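Local coordinates for protein YibA (Escherichia coli, PDB 1OYZ) that is of unknown function but is built from HEAT-like helical repeats, with an oxidoreductase activity only tentatively assigned, at residues A[132-136]-A[148-152]; A[95-99]-A[111-115]. Residues are numbered along the deposited sequence.

How the contacts relate
Contacts 1 and 2 are both buried and both join two roughly antiparallel helices that follow each other in the chain. Contact 2 pairs helix 88-101 with helix 105-121. Contact 1 pairs helix 126-136 with helix 142-153, so the two look like successive helical hairpins of the HEAT-type array. Their centres lie about 10 Å apart. Contact 2 is the tighter one, with segment axes approaching to 8.3 Å against 10.0 Å, and it buries 291 Å² against 193 Å². Its chemistry is mainly alanine and aliphatic packing. Contact 1 relies more on serine and threonine side chains. Ile112 of contact 2 packs on Thr136 and Thr148 of contact 1 and so joins the two hairpins.

Contact 1: A[132-136]-A[148-152]; sequences QSQIT and TAFAI
Both segments are helical. Residues 132-136 form the last turn of helix 126-136, and residues 148-152 lie within helix 142-153. The segment axes run nearly antiparallel, at 156° (signed crossing angle -156°), and approach to 10.0 Å. The register is set by Ser133 and Thr148, whose CA atoms are 6.0 Å apart. Within the turns, Thr136 N bonds to Gln132 O at 2.9 Å and Ile152 N to Thr148 O at 3.0 Å.

Van der Waals contact does most of the joining. Ser133 CB lies 3.7 Å from Thr148 CG2. Ser133 OG lies 3.7 Å from Ile152 CG1 and 4.3 Å from Ala151 CB. Ile152 (chi1 m, chi2 t) points its CA-to-CB bond sideways, but its CG1 still reaches the serine.

The polar groups are mostly served within their own helices. Ser133 and Thr148 both take chi1 m. Their hydroxyls hydrogen-bond to the carbonyls of Ile129 and Val144, one turn back. Thr136 takes chi1 t, and its OG1 lies 3.0 Å from Thr148 OG1.

Leu163 of the following helix packs on Ser133 and Ile152. Two antiparallel helices with neighbours stacked alongside are characteristic of a HEAT repeat.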
ATOM      1  N   GLN A 132      10.374  -1.774 -13.930  1.00 28.85           N
ATOM      2  CA  GLN A 132       9.086  -1.148 -14.191  1.00 26.82           C
ATOM      3  C   GLN A 132       8.867   0.045 -13.270  1.00 27.57           C
ATOM      4  O   GLN A 132       8.420   1.099 -13.719  1.00 24.65           O
ATOM      5  CB  GLN A 132       7.958  -2.151 -13.970  1.00 26.78           C
ATOM      6  CG  GLN A 132       6.565  -1.631 -14.293  1.00 26.13           C
ATOM      7  CD  GLN A 132       5.507  -2.629 -13.878  1.00 26.78           C
ATOM      8  OE1 GLN A 132       5.028  -2.619 -12.727  1.00 22.83           O
ATOM      9  NE2 GLN A 132       5.167  -3.535 -14.792  1.00 24.58           N
ATOM     10  N   SER A 133       9.177  -0.129 -11.984  1.00 27.59           N
ATOM     11  CA  SER A 133       8.972   0.947 -11.014  1.00 28.37           C
ATOM     12  C   SER A 133       9.980   2.073 -11.243  1.00 29.51           C
ATOM     13  O   SER A 133       9.694   3.242 -10.958  1.00 29.34           O
ATOM     14  CB  SER A 133       9.090   0.398  -9.602  1.00 31.03           C
ATOM     15  OG  SER A 133       8.225  -0.721  -9.427  1.00 28.82           O
ATOM     16  N   GLN A 134      11.145   1.731 -11.791  1.00 29.80           N
ATOM     17  CA  GLN A 134      12.134   2.762 -12.063  1.00 31.89           C
ATOM     18  C   GLN A 134      11.584   3.831 -12.995  1.00 31.54           C
ATOM     19  O   GLN A 134      12.071   4.958 -13.026  1.00 31.06           O
ATOM     20  CB  GLN A 134      13.384   2.150 -12.659  1.00 34.37           C
ATOM     21  CG  GLN A 134      14.175   1.425 -11.616  1.00 40.53           C
ATOM     22  CD  GLN A 134      15.255   0.556 -12.199  1.00 44.96           C
ATOM     23  OE1 GLN A 134      16.081   0.012 -11.465  1.00 49.60           O
ATOM     24  NE2 GLN A 134      15.260   0.413 -13.522  1.00 45.22           N
ATOM     25  N   ILE A 135      10.565   3.498 -13.768  1.00 29.88           N
ATOM     26  CA  ILE A 135      10.029   4.528 -14.619  1.00 28.77           C
ATOM     27  C   ILE A 135       8.633   4.936 -14.145  1.00 29.49           C
ATOM     28  O   ILE A 135       8.269   6.121 -14.183  1.00 28.43           O
ATOM     29  CB  ILE A 135      10.055   4.091 -16.135  1.00 32.23           C
ATOM     30  CG1 ILE A 135       8.668   3.966 -16.685  1.00 31.94           C
ATOM     31  CG2 ILE A 135      10.845   2.829 -16.333  1.00 28.32           C
ATOM     32  CD1 ILE A 135       8.219   5.226 -17.295  1.00 33.11           C
ATOM     33  N   THR A 136       7.855   3.981 -13.637  1.00 27.11           N
ATOM     34  CA  THR A 136       6.513   4.336 -13.223  1.00 26.55           C
ATOM     35  C   THR A 136       6.455   5.178 -11.954  1.00 27.57           C
ATOM     36  O   THR A 136       5.488   5.889 -11.732  1.00 26.87           O
ATOM     37  CB  THR A 136       5.632   3.100 -13.029  1.00 27.07           C
ATOM     38  OG1 THR A 136       4.300   3.543 -12.790  1.00 37.51           O
ATOM     39  CG2 THR A 136       6.066   2.290 -11.859  1.00 19.98           C
ATOM     40  N   THR A 148       2.551   2.323  -7.796  1.00 30.17           N
ATOM     41  CA  THR A 148       3.968   1.965  -7.857  1.00 30.09           C
ATOM     42  C   THR A 148       4.449   1.739  -6.434  1.00 31.62           C
ATOM     43  O   THR A 148       5.251   0.826  -6.164  1.00 31.98           O
ATOM     44  CB  THR A 148       4.834   3.089  -8.519  1.00 28.22           C
ATOM     45  OG1 THR A 148       4.333   3.373  -9.834  1.00 29.20           O
ATOM     46  CG2 THR A 148       6.292   2.654  -8.643  1.00 27.32           C
ATOM     47  N   ALA A 149       3.964   2.556  -5.506  1.00 32.33           N
ATOM     48  CA  ALA A 149       4.399   2.370  -4.114  1.00 33.90           C
ATOM     49  C   ALA A 149       4.029   0.954  -3.654  1.00 33.82           C
ATOM     50  O   ALA A 149       4.843   0.232  -3.071  1.00 34.96           O
ATOM     51  CB  ALA A 149       3.742   3.429  -3.205  1.00 34.72           C
ATOM     52  N   PHE A 150       2.793   0.560  -3.927  1.00 36.99           N
ATOM     53  CA  PHE A 150       2.330  -0.776  -3.566  1.00 39.00           C
ATOM     54  C   PHE A 150       3.227  -1.842  -4.163  1.00 39.54           C
ATOM     55  O   PHE A 150       3.661  -2.779  -3.491  1.00 36.86           O
ATOM     56  CB  PHE A 150       0.913  -0.989  -4.084  1.00 43.37           C
ATOM     57  CG  PHE A 150       0.428  -2.391  -3.930  1.00 48.56           C
ATOM     58  CD1 PHE A 150       0.393  -2.992  -2.670  1.00 51.81           C
ATOM     59  CD2 PHE A 150       0.036  -3.122  -5.036  1.00 48.86           C
ATOM     60  CE1 PHE A 150      -0.022  -4.303  -2.521  1.00 52.16           C
ATOM     61  CE2 PHE A 150      -0.380  -4.430  -4.897  1.00 52.51           C
ATOM     62  CZ  PHE A 150      -0.408  -5.024  -3.635  1.00 52.61           C
ATOM     63  N   ALA A 151       3.486  -1.695  -5.456  1.00 39.34           N
ATOM     64  CA  ALA A 151       4.321  -2.638  -6.170  1.00 40.06           C
ATOM     65  C   ALA A 151       5.658  -2.852  -5.486  1.00 41.00           C
ATOM     66  O   ALA A 151       6.037  -3.980  -5.174  1.00 39.70           O
ATOM     67  CB  ALA A 151       4.559  -2.150  -7.587  1.00 39.79           C
ATOM     68  N   ILE A 152       6.376  -1.756  -5.267  1.00 41.62           N
ATOM     69  CA  ILE A 152       7.692  -1.827  -4.650  1.00 44.08           C
ATOM     70  C   ILE A 152       7.648  -2.591  -3.330  1.00 44.38           C
ATOM     71  O   ILE A 152       8.474  -3.460  -3.084  1.00 43.07           O
ATOM     72  CB  ILE A 152       8.278  -0.395  -4.450  1.00 45.61           C
ATOM     73  CG1 ILE A 152       8.571   0.252  -5.825  1.00 47.03           C
ATOM     74  CG2 ILE A 152       9.552  -0.460  -3.634  1.00 47.52           C
ATOM     75  CD1 ILE A 152       8.998   1.731  -5.781  1.00 44.82           C
TER

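Contact 2: A[95-99]-A[111-115]; sequences LNNMA and AIEST
This is a close, buried helix-helix contact inside a roughly antiparallel hairpin, consistent with a repeat of a HEAT-like superhelical array. It joins helix 88-101 to helix 105-121, the next helix in the chain. Residues 95-99 and 111-115 are helical throughout. The segment axes approach to 8.3 Å, with 146° between their directions (signed crossing angle -146°). Backbone bonds Ala99 N to Leu95 O and Thr115 N to Ala111 O, both 2.8 Å, hold the turns.

Small side chains permit the close approach. Ala99 and Ala111 are nearest in register, with CA atoms 5.0 Å apart and CB atoms 4.0 Å apart. Ala111 CB also reaches the facing backbone, 3.6 Å from both Leu95 O and Ala99 N. Selenomethionine Met98 adds its CB at 4.0 Å from Ala111 CB.

Larger side chains pack around this alanine pair. Leu95 (chi1 m, chi2 near 8°, between wells) places CG 3.9 Å from Ser114 CB. Ser114 (chi1 m) bonds through OG to the carbonyl of Ala75, and Leu95 and Met98 also touch Ala75, so helix 68-80 packs against this side. Ile112 (chi1 m, chi2 t) brings CG1 to 3.5 Å from Ala99 CB. It also packs on Gln132, Thr136 and Thr148 of the following hairpin.

No hydrogen bond crosses between the segments. Thr115 adopts chi1 p, which sets OG1 2.9 Å from Ile112 O in its own helix and also near Gln132. The methyl of Thr115 faces the partner helix, with Thr115 CG2 3.7 Å from Asn96 N and 3.5 Å from Leu95 CB.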
ATOM      1  N   LEU A  95       0.658  -7.117 -19.001  1.00 26.47           N
ATOM      2  CA  LEU A  95       0.412  -6.147 -17.936  1.00 25.02           C
ATOM      3  C   LEU A  95       1.528  -5.108 -17.807  1.00 22.95           C
ATOM      4  O   LEU A  95       1.288  -3.914 -17.610  1.00 24.37           O
ATOM      5  CB  LEU A  95       0.259  -6.871 -16.593  1.00 25.10           C
ATOM      6  CG  LEU A  95      -1.070  -7.436 -16.071  1.00 28.47           C
ATOM      7  CD1 LEU A  95      -2.124  -7.370 -17.107  1.00 27.82           C
ATOM      8  CD2 LEU A  95      -0.875  -8.863 -15.548  1.00 22.68           C
ATOM      9  N   ASN A  96       2.747  -5.595 -17.879  1.00 23.73           N
ATOM     10  CA  ASN A  96       3.947  -4.759 -17.784  1.00 27.37           C
ATOM     11  C   ASN A  96       3.878  -3.676 -18.866  1.00 28.54           C
ATOM     12  O   ASN A  96       4.109  -2.479 -18.614  1.00 30.58           O
ATOM     13  CB  ASN A  96       5.175  -5.656 -17.987  1.00 28.76           C
ATOM     14  CG  ASN A  96       6.465  -4.886 -18.043  1.00 28.87           C
ATOM     15  OD1 ASN A  96       7.158  -4.955 -19.028  1.00 32.00           O
ATOM     16  ND2 ASN A  96       6.800  -4.157 -16.978  1.00 31.12           N
ATOM     17  N   ASN A  97       3.536  -4.095 -20.074  1.00 28.65           N
ATOM     18  CA  ASN A  97       3.436  -3.142 -21.154  1.00 28.46           C
ATOM     19  C   ASN A  97       2.353  -2.100 -20.907  1.00 28.11           C
ATOM     20  O   ASN A  97       2.574  -0.894 -21.104  1.00 29.01           O
ATOM     21  CB  ASN A  97       3.175  -3.859 -22.479  1.00 30.09           C
ATOM     22  CG  ASN A  97       3.782  -3.118 -23.643  1.00 33.68           C
ATOM     23  OD1 ASN A  97       4.934  -3.383 -24.039  1.00 34.75           O
ATOM     24  ND2 ASN A  97       3.036  -2.149 -24.180  1.00 33.45           N
HETATM   25  N   MSE A  98       1.169  -2.536 -20.499  1.00 25.99           N
HETATM   26  CA  MSE A  98       0.096  -1.570 -20.223  1.00 27.31           C
HETATM   27  C   MSE A  98       0.503  -0.617 -19.096  1.00 25.39           C
HETATM   28  O   MSE A  98       0.253   0.588 -19.152  1.00 22.90           O
HETATM   29  CB  MSE A  98      -1.188  -2.294 -19.808  1.00 28.43           C
HETATM   30  CG  MSE A  98      -1.686  -3.258 -20.868  1.00 33.98           C
HETATM   31 SE   MSE A  98      -3.120  -4.454 -20.203  1.00 39.39          SE
HETATM   32  CE  MSE A  98      -4.580  -3.152 -20.308  1.00 32.08           C
ATOM     33  N   ALA A  99       1.106  -1.176 -18.061  1.00 23.97           N
ATOM     34  CA  ALA A  99       1.535  -0.369 -16.932  1.00 26.93           C
ATOM     35  C   ALA A  99       2.428   0.773 -17.405  1.00 30.16           C
ATOM     36  O   ALA A  99       2.447   1.860 -16.803  1.00 29.72           O
ATOM     37  CB  ALA A  99       2.311  -1.233 -15.933  1.00 26.10           C
ATOM     38  N   ALA A 111      -2.928  -1.989 -13.931  1.00 26.48           N
ATOM     39  CA  ALA A 111      -1.951  -2.929 -14.474  1.00 24.57           C
ATOM     40  C   ALA A 111      -0.762  -3.098 -13.550  1.00 24.28           C
ATOM     41  O   ALA A 111      -0.321  -4.229 -13.324  1.00 24.75           O
ATOM     42  CB  ALA A 111      -1.499  -2.493 -15.871  1.00 20.70           C
ATOM     43  N   ILE A 112      -0.230  -1.993 -13.021  1.00 24.34           N
ATOM     44  CA  ILE A 112       0.894  -2.069 -12.084  1.00 24.76           C
ATOM     45  C   ILE A 112       0.435  -2.893 -10.855  1.00 26.03           C
ATOM     46  O   ILE A 112       1.151  -3.760 -10.386  1.00 21.99           O
ATOM     47  CB  ILE A 112       1.345  -0.628 -11.607  1.00 27.52           C
ATOM     48  CG1 ILE A 112       1.949   0.187 -12.773  1.00 25.13           C
ATOM     49  CG2 ILE A 112       2.392  -0.726 -10.517  1.00 23.44           C
ATOM     50  CD1 ILE A 112       2.083   1.702 -12.431  1.00 27.17           C
ATOM     51  N   GLU A 113      -0.768  -2.632 -10.339  1.00 27.34           N
ATOM     52  CA  GLU A 113      -1.245  -3.426  -9.195  1.00 29.75           C
ATOM     53  C   GLU A 113      -1.340  -4.914  -9.588  1.00 28.22           C
ATOM     54  O   GLU A 113      -0.975  -5.794  -8.796  1.00 27.07           O
ATOM     55  CB  GLU A 113      -2.598  -2.896  -8.694  1.00 32.53           C
ATOM     56  CG  GLU A 113      -2.434  -1.585  -7.907  1.00 38.66           C
ATOM     57  CD  GLU A 113      -3.631  -0.641  -7.992  1.00 42.22           C
ATOM     58  OE1 GLU A 113      -4.691  -1.031  -8.531  1.00 44.76           O
ATOM     59  OE2 GLU A 113      -3.511   0.505  -7.508  1.00 45.36           O
ATOM     60  N   SER A 114      -1.802  -5.198 -10.813  1.00 28.23           N
ATOM     61  CA  SER A 114      -1.868  -6.588 -11.265  1.00 24.15           C
ATOM     62  C   SER A 114      -0.463  -7.202 -11.449  1.00 26.30           C
ATOM     63  O   SER A 114      -0.277  -8.386 -11.131  1.00 27.13           O
ATOM     64  CB  SER A 114      -2.705  -6.706 -12.557  1.00 23.75           C
ATOM     65  OG  SER A 114      -4.087  -6.413 -12.325  1.00 21.74           O
ATOM     66  N   THR A 115       0.550  -6.448 -11.922  1.00 26.51           N
ATOM     67  CA  THR A 115       1.881  -7.079 -12.058  1.00 27.75           C
ATOM     68  C   THR A 115       2.410  -7.420 -10.651  1.00 28.91           C
ATOM     69  O   THR A 115       3.191  -8.373 -10.482  1.00 29.70           O
ATOM     70  CB  THR A 115       3.004  -6.194 -12.768  1.00 29.41           C
ATOM     71  OG1 THR A 115       3.237  -5.004 -12.004  1.00 27.45           O
ATOM     72  CG2 THR A 115       2.642  -5.836 -14.238  1.00 27.77           C
TER